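Local coordinates for protein amidohydrolase (PDB 3OOQ) that probably acts as a hydrolase of the amidohydrolase family, possibly cleaving cyclic amides such as allantoin, at residues F[80-94]-F[117-130]. Sequence-based numbering, arbitrary orientation.
Sequences GNEATDPVTPHVKAL and IVPGSANPVGGQGS
In this member of the amidohydrolase family, of the TIM-barrel clan, the long loop that follows strand 54-64 folds against the hairpin formed by strands 112-117 and 125-133, a largely buried contact in which backbone bridges are supplemented by the side-chain amides of Asn123 and Gln128. With CG anti to its own carbonyl carbon (chi1 -63°), Asn123 turns its amide toward the loop, where ND2 gives two hydrogen bonds: a nearly straight one to Glu82 O, 3.0 Å away and above that carbonyl plane, and a bent one to Thr88 OG1, also at 3.0 Å. Both acceptors lie in the amide plane, while Asn123 OD1 turns to Tyr162. Thr88 OG1 in turn donates a hydrogen bond to Gly126 O (3.0 Å), approaching from above the carbonyl plane. Around it, Val125 N bonds Pro86 O and Val125 O takes Thr88 N, one isolated pair; beyond the type I turn Thr88-Val91 the pairing resumes two residues out of step, Gln128 being bridged to Lys92 through Val91 O and Ala93 N. Val125 CG1 packs against Pro89 CB at 3.7 Å. Gly127, at phi 135°, brings its CA to 3.2 Å from Val91 O. The aliphatic part of Lys92 passes Gln128 obliquely on its way to a salt bridge with Asp146. Gln128 NE2 meets a lone pair of Pro89 O at 3.0 Å, in the carbonyl plane, and a water links the same NE2 to His90 O.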
ATOM      1  N   GLY F  80     -22.609   7.064  13.579  1.00 21.71           N
ATOM      2  CA  GLY F  80     -23.066   5.930  14.408  1.00 21.59           C
ATOM      3  C   GLY F  80     -22.064   4.898  14.939  1.00 22.52           C
ATOM      4  O   GLY F  80     -22.403   4.107  15.829  1.00 22.95           O
ATOM      5  N   ASN F  81     -20.849   4.866  14.388  1.00 22.17           N
ATOM      6  CA  ASN F  81     -19.844   3.865  14.781  1.00 21.17           C
ATOM      7  C   ASN F  81     -18.457   4.471  14.846  1.00 20.31           C
ATOM      8  O   ASN F  81     -17.917   4.868  13.818  1.00 20.23           O
ATOM      9  CB  ASN F  81     -19.809   2.680  13.803  1.00 20.99           C
ATOM     10  CG  ASN F  81     -20.982   1.719  13.981  1.00 26.07           C
ATOM     11  OD1 ASN F  81     -21.080   1.006  14.981  1.00 21.24           O
ATOM     12  ND2 ASN F  81     -21.863   1.681  12.989  1.00 21.41           N
ATOM     13  N   GLU F  82     -17.889   4.528  16.050  1.00 19.99           N
ATOM     14  CA  GLU F  82     -16.505   4.946  16.238  1.00 20.61           C
ATOM     15  C   GLU F  82     -15.608   3.711  16.019  1.00 20.88           C
ATOM     16  O   GLU F  82     -15.009   3.153  16.961  1.00 20.51           O
ATOM     17  CB  GLU F  82     -16.304   5.568  17.631  1.00 21.28           C
ATOM     18  CG  GLU F  82     -14.914   6.153  17.867  1.00 20.34           C
ATOM     19  CD  GLU F  82     -14.496   7.083  16.751  1.00 21.61           C
ATOM     20  OE1 GLU F  82     -13.544   6.737  16.014  1.00 21.70           O
ATOM     21  OE2 GLU F  82     -15.149   8.133  16.579  1.00 20.79           O
ATOM     22  N   ALA F  83     -15.534   3.297  14.758  1.00 20.34           N
ATOM     23  CA  ALA F  83     -14.945   2.018  14.384  1.00 20.47           C
ATOM     24  C   ALA F  83     -13.425   2.093  14.235  1.00 20.80           C
ATOM     25  O   ALA F  83     -12.865   1.562  13.279  1.00 21.74           O
ATOM     26  CB  ALA F  83     -15.601   1.504  13.097  1.00 19.81           C
ATOM     27  N   THR F  84     -12.770   2.749  15.194  1.00 20.09           N
ATOM     28  CA  THR F  84     -11.314   2.925  15.192  1.00 20.25           C
ATOM     29  C   THR F  84     -10.683   2.333  16.442  1.00 20.65           C
ATOM     30  O   THR F  84      -9.495   2.557  16.717  1.00 21.41           O
ATOM     31  CB  THR F  84     -10.963   4.413  15.169  1.00 20.29           C
ATOM     32  OG1 THR F  84     -11.584   5.051  16.297  1.00 17.80           O
ATOM     33  CG2 THR F  84     -11.480   5.045  13.882  1.00 17.81           C
ATOM     34  N   ASP F  85     -11.486   1.594  17.207  1.00 19.83           N
ATOM     35  CA  ASP F  85     -11.084   1.092  18.514  1.00 19.69           C
ATOM     36  C   ASP F  85     -12.212   0.179  18.996  1.00 18.31           C
ATOM     37  O   ASP F  85     -13.369   0.619  19.062  1.00 17.22           O
ATOM     38  CB  ASP F  85     -10.883   2.271  19.487  1.00 20.33           C
ATOM     39  CG  ASP F  85     -10.372   1.836  20.854  1.00 27.31           C
ATOM     40  OD1 ASP F  85      -9.789   2.682  21.557  1.00 22.40           O
ATOM     41  OD2 ASP F  85     -10.561   0.680  21.260  1.00 20.08           O
ATOM     42  N   PRO F  86     -11.898  -1.093  19.322  1.00 18.27           N
ATOM     43  CA  PRO F  86     -13.003  -2.012  19.636  1.00 17.98           C
ATOM     44  C   PRO F  86     -13.653  -1.753  21.008  1.00 17.73           C
ATOM     45  O   PRO F  86     -14.670  -2.357  21.314  1.00 17.85           O
ATOM     46  CB  PRO F  86     -12.343  -3.412  19.563  1.00 18.05           C
ATOM     47  CG  PRO F  86     -10.908  -3.171  19.813  1.00 27.30           C
ATOM     48  CD  PRO F  86     -10.586  -1.774  19.323  1.00 18.43           C
ATOM     49  N   VAL F  87     -13.076  -0.853  21.813  1.00 17.57           N
ATOM     50  CA  VAL F  87     -13.591  -0.548  23.151  1.00 17.38           C
ATOM     51  C   VAL F  87     -13.756   0.960  23.320  1.00 17.52           C
ATOM     52  O   VAL F  87     -12.834   1.646  23.772  1.00 17.60           O
ATOM     53  CB  VAL F  87     -12.654  -1.098  24.253  1.00 17.56           C
ATOM     54  CG1 VAL F  87     -13.264  -0.918  25.643  1.00 27.74           C
ATOM     55  CG2 VAL F  87     -12.341  -2.567  24.029  1.00 27.41           C
ATOM     56  N   THR F  88     -14.924   1.475  22.947  1.00 17.74           N
ATOM     57  CA  THR F  88     -15.238   2.886  23.128  1.00 18.17           C
ATOM     58  C   THR F  88     -16.488   3.138  24.003  1.00 18.34           C
ATOM     59  O   THR F  88     -17.414   3.832  23.577  1.00 17.72           O
ATOM     60  CB  THR F  88     -15.396   3.604  21.770  1.00 18.50           C
ATOM     61  OG1 THR F  88     -16.458   2.991  21.026  1.00 16.51           O
ATOM     62  CG2 THR F  88     -14.102   3.539  20.952  1.00 15.01           C
ATOM     63  N   PRO F  89     -16.497   2.622  25.250  1.00 19.33           N
ATOM     64  CA  PRO F  89     -17.648   2.841  26.150  1.00 19.20           C
ATOM     65  C   PRO F  89     -17.891   4.308  26.495  1.00 19.82           C
ATOM     66  O   PRO F  89     -19.014   4.672  26.822  1.00 19.58           O
ATOM     67  CB  PRO F  89     -17.253   2.088  27.426  1.00 19.34           C
ATOM     68  CG  PRO F  89     -15.755   2.002  27.373  1.00 22.24           C
ATOM     69  CD  PRO F  89     -15.390   1.909  25.929  1.00 19.36           C
ATOM     70  N   HIS F  90     -16.837   5.122  26.430  1.00 20.49           N
ATOM     71  CA  HIS F  90     -16.879   6.529  26.827  1.00 21.52           C
ATOM     72  C   HIS F  90     -17.588   7.447  25.825  1.00 21.68           C
ATOM     73  O   HIS F  90     -17.972   8.553  26.193  1.00 22.34           O
ATOM     74  CB  HIS F  90     -15.444   7.050  27.051  1.00 21.99           C
ATOM     75  CG  HIS F  90     -14.602   7.015  25.814  1.00 24.00           C
ATOM     76  ND1 HIS F  90     -14.459   5.878  25.049  1.00 22.25           N
ATOM     77  CD2 HIS F  90     -13.888   7.983  25.190  1.00 22.87           C
ATOM     78  CE1 HIS F  90     -13.688   6.140  24.012  1.00 23.14           C
ATOM     79  NE2 HIS F  90     -13.326   7.411  24.073  1.00 24.76           N
ATOM     80  N   VAL F  91     -17.719   7.031  24.560  1.00 20.47           N
ATOM     81  CA  VAL F  91     -18.398   7.883  23.586  1.00 20.04           C
ATOM     82  C   VAL F  91     -19.920   7.750  23.720  1.00 20.13           C
ATOM     83  O   VAL F  91     -20.427   6.692  24.090  1.00 19.89           O
ATOM     84  CB  VAL F  91     -17.928   7.681  22.101  1.00 19.99           C
ATOM     85  CG1 VAL F  91     -16.370   7.770  21.963  1.00 14.54           C
ATOM     86  CG2 VAL F  91     -18.477   6.385  21.490  1.00 14.53           C
ATOM     87  N   LYS F  92     -20.633   8.833  23.429  1.00 20.13           N
ATOM     88  CA  LYS F  92     -22.088   8.882  23.614  1.00 20.34           C
ATOM     89  C   LYS F  92     -22.809   9.168  22.297  1.00 20.36           C
ATOM     90  O   LYS F  92     -22.431  10.080  21.568  1.00 20.45           O
ATOM     91  CB  LYS F  92     -22.463   9.982  24.626  1.00 21.00           C
ATOM     92  CG  LYS F  92     -21.579  10.096  25.868  1.00 25.93           C
ATOM     93  CD  LYS F  92     -22.123  11.157  26.888  1.00 23.26           C
ATOM     94  CE  LYS F  92     -23.535  10.774  27.389  1.00 27.27           C
ATOM     95  NZ  LYS F  92     -24.009  11.565  28.592  1.00 25.94           N
ATOM     96  N   ALA F  93     -23.855   8.403  22.005  1.00 20.48           N
ATOM     97  CA  ALA F  93     -24.733   8.713  20.890  1.00 20.82           C
ATOM     98  C   ALA F  93     -25.261  10.148  20.971  1.00 21.31           C
ATOM     99  O   ALA F  93     -25.431  10.812  19.943  1.00 20.72           O
ATOM    100  CB  ALA F  93     -25.880   7.740  20.834  1.00 21.21           C
ATOM    101  N   LEU F  94     -25.499  10.628  22.190  1.00 21.85           N
ATOM    102  CA  LEU F  94     -25.955  12.006  22.401  1.00 22.47           C
ATOM    103  C   LEU F  94     -25.073  13.015  21.671  1.00 21.87           C
ATOM    104  O   LEU F  94     -25.565  14.009  21.143  1.00 21.45           O
ATOM    105  CB  LEU F  94     -25.982  12.358  23.904  1.00 22.66           C
ATOM    106  CG  LEU F  94     -26.665  13.667  24.303  1.00 33.21           C
ATOM    107  CD1 LEU F  94     -28.177  13.507  24.154  1.00 23.25           C
ATOM    108  CD2 LEU F  94     -26.296  14.106  25.738  1.00 23.69           C
ATOM    109  N   ILE F 117     -31.403   6.496  21.168  1.00 22.71           N
ATOM    110  CA  ILE F 117     -30.321   6.632  20.220  1.00 21.96           C
ATOM    111  C   ILE F 117     -29.127   5.905  20.814  1.00 21.29           C
ATOM    112  O   ILE F 117     -28.822   6.042  22.011  1.00 21.60           O
ATOM    113  CB  ILE F 117     -29.987   8.107  19.909  1.00 23.04           C
ATOM    114  CG1 ILE F 117     -29.790   8.906  21.204  1.00 26.24           C
ATOM    115  CG2 ILE F 117     -31.077   8.694  19.011  1.00 26.43           C
ATOM    116  CD1 ILE F 117     -29.195  10.309  21.029  1.00 24.26           C
ATOM    117  N   VAL F 118     -28.464   5.111  19.983  1.00 20.67           N
ATOM    118  CA  VAL F 118     -27.411   4.213  20.442  1.00 20.01           C
ATOM    119  C   VAL F 118     -26.338   4.089  19.327  1.00 19.84           C
ATOM    120  O   VAL F 118     -26.668   4.193  18.139  1.00 19.87           O
ATOM    121  CB  VAL F 118     -28.063   2.859  20.847  1.00 20.33           C
ATOM    122  CG1 VAL F 118     -28.680   2.134  19.641  1.00 19.58           C
ATOM    123  CG2 VAL F 118     -27.135   1.960  21.598  1.00 19.42           C
ATOM    124  N   PRO F 119     -25.057   3.886  19.700  1.00 20.12           N
ATOM    125  CA  PRO F 119     -24.096   3.508  18.667  1.00 20.08           C
ATOM    126  C   PRO F 119     -24.495   2.184  17.979  1.00 20.52           C
ATOM    127  O   PRO F 119     -25.329   1.413  18.503  1.00 20.19           O
ATOM    128  CB  PRO F 119     -22.784   3.323  19.444  1.00 20.22           C
ATOM    129  CG  PRO F 119     -22.943   4.078  20.716  1.00 19.57           C
ATOM    130  CD  PRO F 119     -24.429   3.985  21.037  1.00 20.55           C
ATOM    131  N   GLY F 120     -23.913   1.938  16.806  1.00 20.45           N
ATOM    132  CA  GLY F 120     -24.129   0.706  16.056  1.00 20.83           C
ATOM    133  C   GLY F 120     -23.335  -0.483  16.604  1.00 22.05           C
ATOM    134  O   GLY F 120     -22.970  -0.532  17.788  1.00 22.68           O
ATOM    135  N   SER F 121     -23.057  -1.441  15.731  1.00 22.11           N
ATOM    136  CA  SER F 121     -22.560  -2.739  16.162  1.00 22.84           C
ATOM    137  C   SER F 121     -21.151  -3.047  15.629  1.00 22.13           C
ATOM    138  O   SER F 121     -20.744  -4.205  15.536  1.00 21.82           O
ATOM    139  CB  SER F 121     -23.536  -3.808  15.701  1.00 23.85           C
ATOM    140  OG  SER F 121     -23.637  -3.802  14.284  1.00 32.27           O
ATOM    141  N   ALA F 122     -20.412  -2.002  15.277  1.00 21.01           N
ATOM    142  CA  ALA F 122     -19.032  -2.172  14.835  1.00 20.47           C
ATOM    143  C   ALA F 122     -18.133  -2.659  15.962  1.00 19.87           C
ATOM    144  O   ALA F 122     -17.241  -3.487  15.729  1.00 20.38           O
ATOM    145  CB  ALA F 122     -18.497  -0.856  14.265  1.00 19.84           C
ATOM    146  N   ASN F 123     -18.341  -2.131  17.170  1.00 19.01           N
ATOM    147  CA  ASN F 123     -17.418  -2.382  18.279  1.00 18.71           C
ATOM    148  C   ASN F 123     -17.916  -3.392  19.291  1.00 18.70           C
ATOM    149  O   ASN F 123     -19.088  -3.339  19.662  1.00 18.65           O
ATOM    150  CB  ASN F 123     -17.116  -1.098  19.038  1.00 18.35           C
ATOM    151  CG  ASN F 123     -16.407  -0.067  18.189  1.00 26.03           C
ATOM    152  OD1 ASN F 123     -15.972  -0.359  17.085  1.00 18.55           O
ATOM    153  ND2 ASN F 123     -16.292   1.147  18.707  1.00 17.36           N
ATOM    154  N   PRO F 124     -17.015  -4.286  19.764  1.00 18.25           N
ATOM    155  CA  PRO F 124     -17.347  -5.126  20.918  1.00 18.78           C
ATOM    156  C   PRO F 124     -17.987  -4.286  22.032  1.00 19.61           C
ATOM    157  O   PRO F 124     -19.017  -4.693  22.572  1.00 19.95           O
ATOM    158  CB  PRO F 124     -15.994  -5.717  21.315  1.00 18.26           C
ATOM    159  CG  PRO F 124     -15.282  -5.921  19.963  1.00 14.41           C
ATOM    160  CD  PRO F 124     -15.740  -4.693  19.132  1.00 17.87           C
ATOM    161  N   VAL F 125     -17.397  -3.126  22.339  1.00 19.70           N
ATOM    162  CA  VAL F 125     -17.975  -2.147  23.276  1.00 19.59           C
ATOM    163  C   VAL F 125     -18.074  -0.814  22.548  1.00 19.84           C
ATOM    164  O   VAL F 125     -17.059  -0.162  22.293  1.00 20.31           O
ATOM    165  CB  VAL F 125     -17.146  -1.990  24.586  1.00 19.78           C
ATOM    166  CG1 VAL F 125     -17.900  -1.098  25.600  1.00 15.82           C
ATOM    167  CG2 VAL F 125     -16.857  -3.360  25.239  1.00 15.47           C
ATOM    168  N   GLY F 126     -19.295  -0.410  22.212  1.00 19.66           N
ATOM    169  CA  GLY F 126     -19.513   0.706  21.284  1.00 20.32           C
ATOM    170  C   GLY F 126     -19.737   2.115  21.848  1.00 21.07           C
ATOM    171  O   GLY F 126     -19.409   3.102  21.185  1.00 21.30           O
ATOM    172  N   GLY F 127     -20.294   2.220  23.054  1.00 20.48           N
ATOM    173  CA  GLY F 127     -20.612   3.530  23.635  1.00 20.07           C
ATOM    174  C   GLY F 127     -21.991   3.607  24.268  1.00 20.17           C
ATOM    175  O   GLY F 127     -22.691   2.597  24.363  1.00 20.50           O
ATOM    176  N   GLN F 128     -22.395   4.806  24.683  1.00 19.84           N
ATOM    177  CA  GLN F 128     -23.604   4.964  25.496  1.00 19.68           C
ATOM    178  C   GLN F 128     -24.819   5.367  24.695  1.00 19.95           C
ATOM    179  O   GLN F 128     -24.730   6.199  23.792  1.00 20.42           O
ATOM    180  CB  GLN F 128     -23.384   5.979  26.628  1.00 19.39           C
ATOM    181  CG  GLN F 128     -22.267   5.589  27.568  1.00 20.77           C
ATOM    182  CD  GLN F 128     -21.670   6.784  28.261  1.00 20.50           C
ATOM    183  OE1 GLN F 128     -22.374   7.552  28.906  1.00 21.57           O
ATOM    184  NE2 GLN F 128     -20.361   6.958  28.124  1.00 21.46           N
ATOM    185  N   GLY F 129     -25.955   4.765  25.050  1.00 19.80           N
ATOM    186  CA  GLY F 129     -27.258   5.154  24.540  1.00 19.49           C
ATOM    187  C   GLY F 129     -27.912   6.186  25.452  1.00 19.32           C
ATOM    188  O   GLY F 129     -27.543   6.295  26.621  1.00 18.31           O
ATOM    189  N   SER F 130     -28.860   6.949  24.888  1.00 19.06           N
ATOM    190  CA  SER F 130     -29.674   7.913  25.611  1.00 19.58           C
ATOM    191  C   SER F 130     -31.079   7.814  25.066  1.00 20.64           C
ATOM    192  O   SER F 130     -31.256   7.577  23.881  1.00 21.26           O
ATOM    193  CB  SER F 130     -29.176   9.346  25.346  1.00 19.56           C
ATOM    194  OG  SER F 130     -27.934   9.604  25.975  1.00 28.64           O
TER
HETATM  195  O   HOH W   1     -19.872   0.584  17.460  1.00 16.21           O
HETATM  196  O   HOH W   2     -23.826  -0.630  12.942  1.00 25.51           O
HETATM  197  O   HOH W   3     -19.208   3.208  18.394  1.00 11.80           O
HETATM  198  O   HOH W   4     -18.598   9.232  29.026  1.00 20.53           O
HETATM  199  O   HOH W   5     -25.696   8.784  24.543  1.00 14.03           O